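Local coordinates for protein endoglucanase A (Clostridium longisporum, PDB 6Q1I) that hydrolyses internal beta-1,4-glucosidic linkages in barley beta-glucan, lichenan and carboxymethylcellulose, also degrades xylan, and prefers longer cellooligosaccharides, at residues A[11-15]-A[227-231]; A[31-35]-A[115-119]; A[44-48]-A[91-95]; A[135-140]-A[187-192]. All coordinates share one frame; numbering follows the deposited sequence.

How the contacts relate
The chain is the family 5 catalytic domain of a longer protein, a closed eight-stranded parallel barrel with helices outside. Contact 1 lies where strand 229-234 begins; contact 2 joins two loops beyond the opposite strand ends, and the centres of contacts 1 and 2 are 26 Å apart across the middle of the chain. Contact 2 is the one nearest catalysis: the side chain of His115 is about 4 Å from that of Gln284 and about 6 Å from that of Gln160, altered residues at the probable nucleophile and proton-donor positions. Contact 3 backs contact 2, with Ile35 O 3.5 Å from Phe47 CE1. Contact 4, between barrel helices, meets contact 1 where Leu189 CD2 lies 4.0 Å from Val229 CG2.

Contact 1: A[11-15]-A[227-231]; sequences MRSAS and KNVIA
Asn228 reaches over Ala14 where the loop 11-13 turns into helix 14-20. Its CB, 4.1 Å from the CB of Ala14, makes the first, apolar step. Because chi1 is -67°, CG stands beside the Asn228 backbone N, opposite the carbonyl carbon, and the amide is carried over the helix start. CG only passes near the Ala14 backbone; the polar work is done by OD1, not ND2: OD1 accepts a hydrogen bond from Ala14 N at 3.0 Å, with an N-H...O angle of 154°. The donor is tilted 23° from the amide plane. The same OD1 lies 3.2 Å from Ser13 CA. The side chain also touches Arg193 of helix 175-194. Asparagine suits this place because a first-turn N-H has no earlier helical carbonyl to bond to, and a short side-chain amide can supply one.

Small Ala14 lets the two backbones come close, and its CB rests 3.7 Å from CG1 of Ile230, whose branched side chain also touches Val18 one turn on. A water adds a second bridge: it accepts from Ser15 N at 3.0 Å and donates to Lys227 O. Ser13 is the N-cap, its OG capping a backbone N further on while its own N bonds to the Glu16 carboxylate. This capping box starts the helix that precedes the first barrel strand, here tied to the beginning of strand 229-234 in the TIM barrel.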
# COMPACT_ATOMS: atom_id res chain seq x y z
N MET A 11 21.99 5.64 2.26
CA MET A 11 20.66 5.07 2.41
C MET A 11 20.75 3.88 3.35
O MET A 11 21.62 3.01 3.19
CB MET A 11 20.13 4.60 1.05
CG MET A 11 20.24 5.64 -0.07
SD MET A 11 19.10 7.02 0.11
CE MET A 11 17.59 6.28 -0.48
N ARG A 12 19.85 3.84 4.34
CA ARG A 12 19.77 2.68 5.22
C ARG A 12 19.34 1.45 4.43
O ARG A 12 18.66 1.55 3.40
CB ARG A 12 18.75 2.94 6.33
CG ARG A 12 19.28 3.75 7.51
CD ARG A 12 18.16 4.15 8.43
NE ARG A 12 17.28 5.13 7.80
CZ ARG A 12 16.21 5.66 8.38
NH1 ARG A 12 15.86 5.31 9.61
NH2 ARG A 12 15.48 6.55 7.72
N SER A 13 19.73 0.28 4.92
CA SER A 13 19.24 -0.95 4.33
C SER A 13 17.73 -1.07 4.52
O SER A 13 17.14 -0.50 5.44
CB SER A 13 19.90 -2.15 4.99
OG SER A 13 19.40 -2.30 6.30
N ALA A 14 17.10 -1.84 3.64
CA ALA A 14 15.66 -2.04 3.76
C ALA A 14 15.31 -2.62 5.11
O ALA A 14 14.30 -2.25 5.71
CB ALA A 14 15.17 -2.94 2.63
N SER A 15 16.14 -3.53 5.62
CA SER A 15 15.84 -4.15 6.91
C SER A 15 15.87 -3.11 8.03
O SER A 15 15.04 -3.16 8.94
CB SER A 15 16.82 -5.29 7.19
OG SER A 15 16.64 -6.34 6.25
N LYS A 227 19.86 -6.21 -2.71
CA LYS A 227 20.01 -6.27 -1.26
C LYS A 227 18.97 -5.47 -0.49
O LYS A 227 18.97 -5.55 0.74
CB LYS A 227 21.41 -5.80 -0.85
CG LYS A 227 22.56 -6.62 -1.45
CD LYS A 227 22.31 -8.12 -1.38
CE LYS A 227 23.57 -8.93 -1.65
NZ LYS A 227 24.34 -8.44 -2.84
N ASN A 228 18.11 -4.70 -1.16
CA ASN A 228 17.20 -3.77 -0.47
C ASN A 228 15.76 -3.89 -0.96
O ASN A 228 15.08 -2.90 -1.24
CB ASN A 228 17.73 -2.35 -0.57
CG ASN A 228 18.99 -2.18 0.19
OD1 ASN A 228 19.01 -2.34 1.41
ND2 ASN A 228 20.09 -1.94 -0.52
N VAL A 229 15.27 -5.12 -0.99
CA VAL A 229 13.89 -5.44 -1.33
C VAL A 229 13.09 -5.70 -0.06
O VAL A 229 13.60 -6.27 0.91
CB VAL A 229 13.84 -6.67 -2.26
CG1 VAL A 229 12.41 -7.21 -2.42
CG2 VAL A 229 14.47 -6.32 -3.61
N ILE A 230 11.82 -5.29 -0.09
CA ILE A 230 10.84 -5.56 0.96
C ILE A 230 9.64 -6.23 0.30
O ILE A 230 9.18 -5.79 -0.75
CB ILE A 230 10.39 -4.23 1.60
CG1 ILE A 230 11.56 -3.45 2.19
CG2 ILE A 230 9.31 -4.50 2.67
CD1 ILE A 230 11.21 -2.00 2.55
N ALA A 231 9.13 -7.30 0.91
CA ALA A 231 7.88 -7.89 0.44
C ALA A 231 6.68 -7.06 0.90
O ALA A 231 6.65 -6.60 2.05
CB ALA A 231 7.75 -9.31 0.98
O HOH W 1 17.92 -5.08 3.73

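Contact 2: A[31-35]-A[115-119]; sequences LDAKI and HHEGN
Asp32 and His115 form the tight, buried half of this loop-to-loop contact. Asp32 CB packs 3.6 Å from CD2 of His115, the two side chains lying alongside with carboxylate and ring planes nearly perpendicular. The backbone carbonyl of Asp32 meets His116 at the ring edge, its O 3.3 Å from CD2. CD2 of His115 sits over the centre of the His116 ring, which is thus contacted on a face and at an edge. The Asp32 carboxylate is fixed by the backbone N atoms of Asn29 and Thr30, and a water donates to its OD2 at 2.7 Å while lying 2.8 Å from His116 NE2. His115 also borders Gln284 and Gln160, the altered residues at the inferred catalytic positions.

The outer half is more open and rests on one long side chain. Lys34 runs extended past His116 CB and turns only at its last torsion (chi4 62°), bringing NZ between two acceptors. His116 O receives it at 2.8 Å, almost end-on to the carbonyl; Asn119 OD1, at the exposed rim and also 2.8 Å away, is approached from well above its amide plane. Lysine fits because its ammonium group can serve both and still pair with Glu80.

Both loops leave the C-terminal ends of barrel strands, 23-27 and 109-113. Strand 71-74 runs between them, and beyond it Thr77 OG1 bonds to both Asp32 O and His116 N. Helix 44-48 packs on loop 31-35, Glu48 against Leu31.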
# COMPACT_ATOMS: atom_id res chain seq x y z
N LEU A 31 -4.80 10.15 -4.98
CA LEU A 31 -3.98 10.09 -6.19
C LEU A 31 -4.07 8.73 -6.88
O LEU A 31 -3.57 8.58 -8.00
CB LEU A 31 -2.53 10.45 -5.89
CG LEU A 31 -2.38 11.83 -5.24
CD1 LEU A 31 -0.93 12.08 -4.90
CD2 LEU A 31 -2.92 12.95 -6.10
N ASP A 32 -4.72 7.76 -6.23
CA ASP A 32 -5.00 6.45 -6.77
C ASP A 32 -6.36 6.36 -7.44
O ASP A 32 -6.61 5.37 -8.15
CB ASP A 32 -4.95 5.39 -5.66
CG ASP A 32 -5.75 5.77 -4.42
OD1 ASP A 32 -5.59 6.89 -3.91
OD2 ASP A 32 -6.52 4.91 -3.92
N ALA A 33 -7.24 7.33 -7.22
CA ALA A 33 -8.56 7.27 -7.84
C ALA A 33 -8.41 7.11 -9.35
O ALA A 33 -7.73 7.91 -10.01
CB ALA A 33 -9.36 8.54 -7.50
N LYS A 34 -9.03 6.07 -9.90
CA LYS A 34 -8.83 5.71 -11.30
C LYS A 34 -9.95 6.33 -12.11
O LYS A 34 -11.08 5.82 -12.14
CB LYS A 34 -8.80 4.20 -11.47
CG LYS A 34 -8.42 3.76 -12.87
CD LYS A 34 -8.47 2.25 -13.04
CE LYS A 34 -7.95 1.82 -14.40
NZ LYS A 34 -6.53 2.19 -14.62
N ILE A 35 -9.64 7.45 -12.74
CA ILE A 35 -10.63 8.26 -13.46
C ILE A 35 -10.31 8.14 -14.94
O ILE A 35 -9.30 8.68 -15.41
CB ILE A 35 -10.61 9.72 -13.00
CG1 ILE A 35 -10.56 9.83 -11.48
CG2 ILE A 35 -11.83 10.45 -13.56
CD1 ILE A 35 -11.70 9.18 -10.75
N HIS A 115 -0.59 1.96 -8.55
CA HIS A 115 -1.77 1.50 -7.84
C HIS A 115 -2.73 0.78 -8.80
O HIS A 115 -2.51 -0.39 -9.11
CB HIS A 115 -2.38 2.59 -6.97
CG HIS A 115 -3.18 2.03 -5.85
ND1 HIS A 115 -2.60 1.51 -4.72
CD2 HIS A 115 -4.52 1.86 -5.70
CE1 HIS A 115 -3.54 1.07 -3.91
NE2 HIS A 115 -4.72 1.26 -4.48
N HIS A 116 -3.81 1.43 -9.25
CA HIS A 116 -4.83 0.75 -10.06
C HIS A 116 -4.42 0.72 -11.53
O HIS A 116 -4.96 1.43 -12.38
CB HIS A 116 -6.19 1.42 -9.92
CG HIS A 116 -6.80 1.32 -8.56
ND1 HIS A 116 -6.86 0.14 -7.86
CD2 HIS A 116 -7.43 2.24 -7.80
CE1 HIS A 116 -7.50 0.34 -6.72
NE2 HIS A 116 -7.85 1.62 -6.66
N GLU A 117 -3.45 -0.15 -11.84
CA GLU A 117 -2.92 -0.29 -13.19
C GLU A 117 -3.38 -1.58 -13.88
O GLU A 117 -2.90 -1.88 -14.98
CB GLU A 117 -1.39 -0.22 -13.21
CG GLU A 117 -0.74 0.87 -12.35
CD GLU A 117 -0.98 2.30 -12.77
OE1 GLU A 117 -1.51 2.58 -13.87
OE2 GLU A 117 -0.59 3.17 -11.96
N GLY A 118 -4.29 -2.33 -13.28
CA GLY A 118 -4.60 -3.68 -13.73
C GLY A 118 -5.34 -3.79 -15.05
O GLY A 118 -5.45 -4.90 -15.59
N ASN A 119 -5.89 -2.68 -15.58
CA ASN A 119 -6.43 -2.72 -16.93
C ASN A 119 -5.34 -2.89 -17.98
O ASN A 119 -5.65 -3.32 -19.10
CB ASN A 119 -7.21 -1.44 -17.23
CG ASN A 119 -6.34 -0.20 -17.18
OD1 ASN A 119 -5.72 0.06 -16.16
ND2 ASN A 119 -6.26 0.53 -18.28
O HOH W 2 -8.43 3.07 -4.29

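Contact 3: A[44-48]-A[91-95]; sequences PISFE and EWVKR
Pro44 wedges its ring against helix 90-105, one of the outer helices of the TIM barrel; helix 44-48 is part of the long excursion after the first strand, and the segments 44-48 and 91-95 cross at -58°. Pro44 CB lies 3.6 Å from CE3 of Trp92 and 3.8 Å from CB of Arg95, and its CG is 3.4 Å from Glu91 O. A compact, rigid proline fits at this close approach and meets its neighbours across the contact with ring carbons. One turn on, Phe47 CB meets Trp92 CZ3 at 3.9 Å, and the two six-membered rings lie obliquely, planes 63° apart. CD1 of Ile45 comes within 4.0 Å of Arg95 NE, the two side chains crossing at about a right angle. Beside it an extended Glu48 and a bent Arg95 form a salt bridge, a pairing in which two parallel N-H groups match two oxygens.

The second shell sets these groups. His81 stacks on Trp92 and also meets the Phe47 ring, so one imidazole serves both aromatics, while Trp78 meets the indole nearly at right angles. Thr56 steadies the salt bridge twice: its OG1 bonds to Glu48 OE2 and its backbone O accepts from Arg95 NH2.

Held so, the guanidinium grips side-on, nearly coplanar with the carboxylate, each oxygen using its syn lone pair: NE of Arg95 gives to Glu48 OE1 at 2.8 Å, and NH2 of Arg95 to Glu48 OE2 at 2.9 Å, with an N-H...O angle of 170°.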
# COMPACT_ATOMS: atom_id res chain seq x y z
N PRO A 44 -4.42 17.67 -12.59
CA PRO A 44 -4.34 16.62 -11.57
C PRO A 44 -5.51 16.62 -10.61
O PRO A 44 -5.87 15.56 -10.09
CB PRO A 44 -3.02 16.93 -10.85
CG PRO A 44 -2.19 17.62 -11.90
CD PRO A 44 -3.17 18.45 -12.69
N ILE A 45 -6.09 17.78 -10.33
CA ILE A 45 -7.10 17.87 -9.29
C ILE A 45 -8.37 17.15 -9.71
O ILE A 45 -9.12 16.65 -8.86
CB ILE A 45 -7.35 19.34 -8.91
CG1 ILE A 45 -6.02 20.05 -8.66
CG2 ILE A 45 -8.27 19.42 -7.71
CD1 ILE A 45 -5.12 19.35 -7.64
N SER A 46 -8.64 17.09 -11.01
CA SER A 46 -9.79 16.35 -11.51
C SER A 46 -9.70 14.87 -11.16
O SER A 46 -10.72 14.21 -10.96
CB SER A 46 -9.89 16.50 -13.03
OG SER A 46 -9.97 17.86 -13.39
N PHE A 47 -8.48 14.33 -11.13
CA PHE A 47 -8.28 12.94 -10.73
C PHE A 47 -8.30 12.80 -9.21
O PHE A 47 -9.02 11.95 -8.66
CB PHE A 47 -6.92 12.46 -11.26
CG PHE A 47 -6.84 12.42 -12.77
CD1 PHE A 47 -7.05 11.23 -13.45
CD2 PHE A 47 -6.52 13.56 -13.50
CE1 PHE A 47 -6.95 11.18 -14.83
CE2 PHE A 47 -6.41 13.51 -14.87
CZ PHE A 47 -6.64 12.31 -15.54
N GLU A 48 -7.53 13.64 -8.51
CA GLU A 48 -7.40 13.57 -7.06
C GLU A 48 -8.75 13.62 -6.36
O GLU A 48 -8.96 12.92 -5.36
CB GLU A 48 -6.50 14.72 -6.59
CG GLU A 48 -6.21 14.71 -5.10
CD GLU A 48 -5.19 15.74 -4.68
OE1 GLU A 48 -4.59 16.39 -5.58
OE2 GLU A 48 -4.98 15.92 -3.46
N GLU A 91 2.48 18.14 -15.02
CA GLU A 91 1.67 18.67 -13.92
C GLU A 91 1.26 17.56 -12.95
O GLU A 91 1.21 17.79 -11.74
CB GLU A 91 0.46 19.41 -14.47
CG GLU A 91 0.81 20.78 -15.07
CD GLU A 91 1.38 21.77 -14.04
OE1 GLU A 91 0.87 21.83 -12.89
OE2 GLU A 91 2.34 22.50 -14.37
N TRP A 92 0.99 16.36 -13.47
CA TRP A 92 0.70 15.23 -12.59
C TRP A 92 1.88 14.93 -11.68
O TRP A 92 1.73 14.81 -10.46
CB TRP A 92 0.33 13.99 -13.41
CG TRP A 92 0.05 12.81 -12.54
CD1 TRP A 92 0.81 11.69 -12.39
CD2 TRP A 92 -1.08 12.64 -11.66
NE1 TRP A 92 0.23 10.84 -11.47
CE2 TRP A 92 -0.93 11.40 -11.02
CE3 TRP A 92 -2.20 13.43 -11.36
CZ2 TRP A 92 -1.87 10.93 -10.09
CZ3 TRP A 92 -3.11 12.96 -10.44
CH2 TRP A 92 -2.94 11.72 -9.82
N VAL A 93 3.07 14.80 -12.26
CA VAL A 93 4.25 14.52 -11.46
C VAL A 93 4.44 15.61 -10.40
O VAL A 93 4.77 15.32 -9.25
CB VAL A 93 5.49 14.38 -12.36
CG1 VAL A 93 6.76 14.23 -11.52
CG2 VAL A 93 5.32 13.20 -13.29
N LYS A 94 4.24 16.87 -10.79
CA LYS A 94 4.41 17.97 -9.84
C LYS A 94 3.44 17.87 -8.67
O LYS A 94 3.80 18.17 -7.52
CB LYS A 94 4.23 19.30 -10.58
CG LYS A 94 4.46 20.55 -9.77
CD LYS A 94 4.41 21.80 -10.64
CE LYS A 94 4.86 23.03 -9.87
NZ LYS A 94 5.53 24.03 -10.74
N ARG A 95 2.19 17.45 -8.92
CA ARG A 95 1.22 17.33 -7.83
C ARG A 95 1.56 16.16 -6.92
O ARG A 95 1.50 16.29 -5.69
CB ARG A 95 -0.19 17.20 -8.39
CG ARG A 95 -1.26 17.02 -7.31
CD ARG A 95 -1.33 18.21 -6.35
NE ARG A 95 -2.27 17.94 -5.27
CZ ARG A 95 -2.26 18.54 -4.09
NH1 ARG A 95 -1.39 19.51 -3.82
NH2 ARG A 95 -3.14 18.16 -3.17

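Contact 4: A[135-140]-A[187-192]; sequences LKTLWT and AALESI
Lys136 NZ spends three hydrogen bonds on one turn of the neighbouring helix: Glu190 OE1 at 2.7 Å in a salt bridge, Ala187 O at 3.0 Å and Ser191 OG also at 3.0 Å. Helices 128-145 and 175-194 are successive outer helices of the (beta/alpha)8 barrel, following its third and fourth strands; the segments cross at -37°, their axes 8.2 Å apart. The lysine chain leaves its helix beside Ala187 CB and is bent at its last two torsions (chi3 73°), which folds the ammonium group back onto the partner. Lysine suits the spot because its three N-H groups find three acceptors. Glu190 OE1 is met on the anti side, away from its other oxygen, and Ala187 O takes NZ on one face of its plane and the helical Ser191 N on the other.

Toward the barrel the contact is apolar. Small Ala188 admits the Trp139 indole, CB to CD1 3.5 Å, and Ile192 lies alongside it with CD1 over one face, 4.1 Å from the centroid of the six-membered ring and 23° off its normal, a CH-pi contact. Phe155 meets the same indole, and the indole NE1 of Trp139 gives a hydrogen bond to Thr157 O, which, with the packing on its face, limits the ring's rotation.

On the outer flank two waters link Thr140 and Ser191. Thr140 OG1 gives its own hydrogen to Lys136 O, and one water, donating twice, joins that OG1 at 2.7 Å to Ser191 O at 2.8 Å.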
# COMPACT_ATOMS: atom_id res chain seq x y z
N LEU A 135 5.85 -0.47 -18.41
CA LEU A 135 6.08 -0.42 -16.97
C LEU A 135 7.48 0.09 -16.65
O LEU A 135 7.67 0.85 -15.70
CB LEU A 135 5.84 -1.80 -16.36
CG LEU A 135 6.00 -1.91 -14.84
CD1 LEU A 135 5.02 -1.03 -14.10
CD2 LEU A 135 5.86 -3.36 -14.41
N LYS A 136 8.46 -0.32 -17.46
CA LYS A 136 9.84 0.12 -17.25
C LYS A 136 9.99 1.62 -17.52
O LYS A 136 10.66 2.32 -16.75
CB LYS A 136 10.78 -0.71 -18.12
CG LYS A 136 10.90 -2.16 -17.65
CD LYS A 136 11.92 -2.96 -18.47
CE LYS A 136 13.35 -2.56 -18.16
NZ LYS A 136 13.78 -2.94 -16.78
N THR A 137 9.38 2.13 -18.59
CA THR A 137 9.47 3.57 -18.85
C THR A 137 8.75 4.37 -17.77
O THR A 137 9.22 5.43 -17.36
CB THR A 137 8.87 3.89 -20.22
OG1 THR A 137 9.45 3.05 -21.23
CG2 THR A 137 9.15 5.35 -20.55
N LEU A 138 7.61 3.86 -17.29
CA LEU A 138 6.92 4.51 -16.18
C LEU A 138 7.82 4.60 -14.95
O LEU A 138 7.99 5.68 -14.37
CB LEU A 138 5.63 3.75 -15.86
CG LEU A 138 4.87 4.23 -14.62
CD1 LEU A 138 4.46 5.70 -14.74
CD2 LEU A 138 3.66 3.36 -14.39
N TRP A 139 8.42 3.47 -14.54
CA TRP A 139 9.27 3.50 -13.35
C TRP A 139 10.54 4.31 -13.57
O TRP A 139 11.05 4.91 -12.62
CB TRP A 139 9.55 2.08 -12.82
CG TRP A 139 8.54 1.74 -11.77
CD1 TRP A 139 7.53 0.81 -11.84
CD2 TRP A 139 8.41 2.38 -10.49
NE1 TRP A 139 6.78 0.84 -10.68
CE2 TRP A 139 7.30 1.79 -9.84
CE3 TRP A 139 9.11 3.39 -9.84
CZ2 TRP A 139 6.89 2.19 -8.56
CZ3 TRP A 139 8.71 3.79 -8.58
CH2 TRP A 139 7.60 3.19 -7.96
N THR A 140 11.07 4.35 -14.79
CA THR A 140 12.20 5.23 -15.05
C THR A 140 11.84 6.67 -14.72
O THR A 140 12.60 7.37 -14.04
CB THR A 140 12.66 5.10 -16.51
OG1 THR A 140 13.15 3.78 -16.73
CG2 THR A 140 13.79 6.08 -16.83
N ALA A 187 11.40 -6.27 -13.32
CA ALA A 187 11.62 -5.28 -14.37
C ALA A 187 11.50 -3.87 -13.82
O ALA A 187 12.30 -3.00 -14.17
CB ALA A 187 10.62 -5.49 -15.51
N ALA A 188 10.50 -3.63 -12.97
CA ALA A 188 10.37 -2.32 -12.34
C ALA A 188 11.59 -2.01 -11.48
O ALA A 188 12.11 -0.89 -11.52
CB ALA A 188 9.10 -2.29 -11.49
N LEU A 189 12.04 -2.98 -10.68
CA LEU A 189 13.22 -2.78 -9.85
C LEU A 189 14.45 -2.46 -10.70
O LEU A 189 15.24 -1.57 -10.35
CB LEU A 189 13.47 -4.02 -9.00
CG LEU A 189 14.69 -3.99 -8.08
CD1 LEU A 189 14.57 -2.91 -7.03
CD2 LEU A 189 14.88 -5.35 -7.45
N GLU A 190 14.64 -3.17 -11.81
CA GLU A 190 15.80 -2.92 -12.66
C GLU A 190 15.78 -1.48 -13.16
O GLU A 190 16.81 -0.81 -13.19
CB GLU A 190 15.82 -3.90 -13.82
CG GLU A 190 17.15 -3.98 -14.57
CD GLU A 190 17.35 -2.92 -15.64
OE1 GLU A 190 16.36 -2.32 -16.13
OE2 GLU A 190 18.52 -2.71 -16.01
N SER A 191 14.60 -1.00 -13.56
CA SER A 191 14.48 0.37 -14.04
C SER A 191 14.77 1.39 -12.94
O SER A 191 15.41 2.41 -13.20
CB SER A 191 13.09 0.59 -14.64
OG SER A 191 12.92 -0.22 -15.80
N ILE A 192 14.31 1.12 -11.71
CA ILE A 192 14.61 2.01 -10.59
C ILE A 192 16.12 2.08 -10.38
O ILE A 192 16.71 3.16 -10.33
CB ILE A 192 13.89 1.51 -9.32
CG1 ILE A 192 12.36 1.68 -9.44
CG2 ILE A 192 14.42 2.22 -8.09
CD1 ILE A 192 11.57 0.86 -8.43
O HOH W 3 15.62 3.11 -15.92
O HOH W 4 14.42 1.01 -17.76